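2,3-dehydroadipyl-CoA hydratase (Escherichia coli, PDB 4FZW) catalyses the reversible hydration of 2,3-dehydroadipyl-CoA to 3-hydroxyadipyl-CoA in the breakdown of phenylacetate. Local coordinates at residues B[41-47]-B[90-96]. Residues are numbered along the deposited sequence; the frame is centred on the assembly and turned at random.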
loop_
_atom_site.group_PDB
_atom_site.type_symbol
_atom_site.label_atom_id
_atom_site.label_comp_id
_atom_site.label_asym_id
_atom_site.label_seq_id
_atom_site.Cartn_x
_atom_site.Cartn_y
_atom_site.Cartn_z
ATOM N N LEU B 41 -1.799 -28.128 -12.210
ATOM C CA LEU B 41 -1.129 -27.464 -11.092
ATOM C C LEU B 41 -1.903 -27.542 -9.783
ATOM O O LEU B 41 -1.308 -27.694 -8.716
ATOM C CB LEU B 41 -0.867 -25.998 -11.421
ATOM C CG LEU B 41 0.080 -25.709 -12.569
ATOM C CD1 LEU B 41 0.125 -24.211 -12.801
ATOM C CD2 LEU B 41 1.479 -26.300 -12.286
ATOM N N GLU B 42 -3.226 -27.410 -9.847
ATOM C CA GLU B 42 -4.019 -27.592 -8.637
ATOM C C GLU B 42 -3.841 -29.021 -8.113
ATOM O O GLU B 42 -3.498 -29.213 -6.943
ATOM C CB GLU B 42 -5.477 -27.146 -8.823
ATOM C CG GLU B 42 -5.572 -25.596 -8.875
ATOM C CD GLU B 42 -6.970 -25.033 -9.051
ATOM O OE1 GLU B 42 -7.918 -25.799 -9.339
ATOM O OE2 GLU B 42 -7.107 -23.801 -8.917
ATOM N N ALA B 43 -3.978 -30.018 -8.983
ATOM C CA ALA B 43 -3.737 -31.404 -8.565
ATOM C C ALA B 43 -2.343 -31.590 -7.965
ATOM O O ALA B 43 -2.192 -32.247 -6.942
ATOM C CB ALA B 43 -3.976 -32.378 -9.705
ATOM N N ALA B 44 -1.334 -30.990 -8.595
ATOM C CA ALA B 44 0.041 -30.989 -8.078
ATOM C C ALA B 44 0.214 -30.249 -6.742
ATOM O O ALA B 44 1.070 -30.597 -5.927
ATOM C CB ALA B 44 0.982 -30.400 -9.121
ATOM N N ALA B 45 -0.599 -29.218 -6.530
ATOM C CA ALA B 45 -0.534 -28.436 -5.295
ATOM C C ALA B 45 -0.643 -29.322 -4.051
ATOM O O ALA B 45 -0.030 -29.043 -3.020
ATOM C CB ALA B 45 -1.614 -27.367 -5.286
ATOM N N THR B 46 -1.398 -30.411 -4.167
ATOM C CA THR B 46 -1.703 -31.249 -3.007
ATOM C C THR B 46 -1.042 -32.614 -3.079
ATOM O O THR B 46 -1.089 -33.377 -2.121
ATOM C CB THR B 46 -3.230 -31.416 -2.785
ATOM O OG1 THR B 46 -3.804 -32.164 -3.863
ATOM C CG2 THR B 46 -3.887 -30.059 -2.740
ATOM N N ASP B 47 -0.427 -32.928 -4.210
ATOM C CA ASP B 47 0.343 -34.164 -4.304
ATOM C C ASP B 47 1.668 -34.023 -3.562
ATOM O O ASP B 47 2.546 -33.308 -4.014
ATOM C CB ASP B 47 0.591 -34.546 -5.762
ATOM C CG ASP B 47 1.418 -35.813 -5.892
ATOM O OD1 ASP B 47 1.951 -36.273 -4.862
ATOM O OD2 ASP B 47 1.553 -36.347 -7.017
ATOM N N ARG B 90 -5.925 -18.588 -10.501
ATOM C CA ARG B 90 -5.712 -19.924 -9.951
ATOM C C ARG B 90 -4.318 -20.447 -10.287
ATOM O O ARG B 90 -3.728 -21.158 -9.481
ATOM C CB ARG B 90 -6.803 -20.907 -10.389
ATOM C CG ARG B 90 -8.127 -20.695 -9.667
ATOM C CD ARG B 90 -9.287 -21.241 -10.463
ATOM N NE ARG B 90 -9.352 -22.694 -10.386
ATOM C CZ ARG B 90 -10.378 -23.409 -10.825
ATOM N NH1 ARG B 90 -11.428 -22.795 -11.361
ATOM N NH2 ARG B 90 -10.347 -24.730 -10.725
ATOM N N LEU B 91 -3.796 -20.094 -11.464
ATOM C CA LEU B 91 -2.403 -20.443 -11.839
ATOM C C LEU B 91 -1.408 -19.837 -10.861
ATOM O O LEU B 91 -0.520 -20.524 -10.358
ATOM C CB LEU B 91 -2.033 -19.961 -13.250
ATOM C CG LEU B 91 -2.736 -20.494 -14.494
ATOM C CD1 LEU B 91 -2.187 -19.779 -15.716
ATOM C CD2 LEU B 91 -2.564 -21.997 -14.612
ATOM N N GLN B 92 -1.579 -18.540 -10.609
ATOM C CA GLN B 92 -0.725 -17.790 -9.705
ATOM C C GLN B 92 -0.815 -18.257 -8.257
ATOM O O GLN B 92 0.074 -17.990 -7.468
ATOM C CB GLN B 92 -1.071 -16.303 -9.769
ATOM C CG GLN B 92 -0.685 -15.559 -8.502
ATOM C CD GLN B 92 -0.866 -14.081 -8.625
ATOM O OE1 GLN B 92 0.078 -13.356 -8.983
ATOM N NE2 GLN B 92 -2.086 -13.603 -8.322
ATOM N N ALA B 93 -1.890 -18.949 -7.906
ATOM C CA ALA B 93 -2.089 -19.390 -6.535
ATOM C C ALA B 93 -1.387 -20.721 -6.295
ATOM O O ALA B 93 -1.305 -21.208 -5.166
ATOM C CB ALA B 93 -3.589 -19.482 -6.216
ATOM N N PHE B 94 -0.862 -21.308 -7.364
ATOM C CA PHE B 94 -0.061 -22.508 -7.219
ATOM C C PHE B 94 1.015 -22.215 -6.177
ATOM O O PHE B 94 1.746 -21.238 -6.289
ATOM C CB PHE B 94 0.547 -22.923 -8.562
ATOM C CG PHE B 94 1.448 -24.135 -8.481
ATOM C CD1 PHE B 94 0.926 -25.393 -8.223
ATOM C CD2 PHE B 94 2.810 -24.019 -8.670
ATOM C CE1 PHE B 94 1.748 -26.514 -8.149
ATOM C CE2 PHE B 94 3.645 -25.144 -8.599
ATOM C CZ PHE B 94 3.107 -26.394 -8.341
ATOM N N ASN B 95 1.100 -23.060 -5.156
ATOM C CA ASN B 95 1.884 -22.747 -3.966
ATOM C C ASN B 95 3.316 -23.303 -4.005
ATOM O O ASN B 95 4.109 -23.042 -3.102
ATOM C CB ASN B 95 1.140 -23.246 -2.718
ATOM C CG ASN B 95 1.046 -24.781 -2.659
ATOM O OD1 ASN B 95 1.152 -25.468 -3.670
ATOM N ND2 ASN B 95 0.842 -25.311 -1.468
ATOM N N LYS B 96 3.636 -24.077 -5.044
ATOM C CA LYS B 96 4.977 -24.651 -5.191
ATOM C C LYS B 96 5.816 -23.953 -6.263
ATOM O O LYS B 96 5.276 -23.300 -7.156
ATOM C CB LYS B 96 4.903 -26.153 -5.462
ATOM C CG LYS B 96 4.263 -26.944 -4.327
ATOM C CD LYS B 96 4.088 -28.410 -4.700
ATOM C CE LYS B 96 3.153 -29.097 -3.708
ATOM N NZ LYS B 96 3.053 -30.574 -3.931
HETATM O O HOH W 1 -5.337 -22.865 -7.466
HETATM O O HOH W 2 1.497 -31.008 -1.380
#
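The CA atoms of A45 and F94, 6.3 Å apart, are the nearest pair across the two segments, where the last turns of helix 31-46 meet the end of helix 84-92 and the loop that follows it. F94 is the hydrophobic centre of the contact. Its CG stands anti to the backbone N (chi1 177°), which carries the ring in among L41, A44 and A45. The CD2 methyl of L41 sits over the middle of one ring face, 4.1 Å from the centroid in a CH-pi contact, while A45 N comes up at the ring edge. On its other branch, L41 CD1 packs against L91 CD2 at 3.9 Å. L41 and A44, which meet F94, also touch L18 and L16 of strand 15-20, so the ring packs beside the helix-sheet interface. In this crotonase-fold chain, segment 90-96 runs from helix 84-92 towards strand 98-102 of the same sheet, and the contact packs that connection against helix 31-46. At one end R90 grips the E42 carboxylate side-on in a salt bridge: NE reaches OE2 at 2.9 Å and NH2 reaches OE1 at 3.0 Å. Both bonds are nearly straight and use the syn sides of the oxygens, with the carboxylate and guanidinium planes 18° apart. A water modelled between E42 OE2 and R90 O probably bonds both. A leucine in place of R90 would probably leave the E42 carboxylate without its charged mate and freer to turn. At the other end the extended K96 chain delivers NZ to A44 O, 2.8 Å away and close to the line of the carbonyl bond (163°). This ammonium also donates to I50 O and to a water that bonds A45 O.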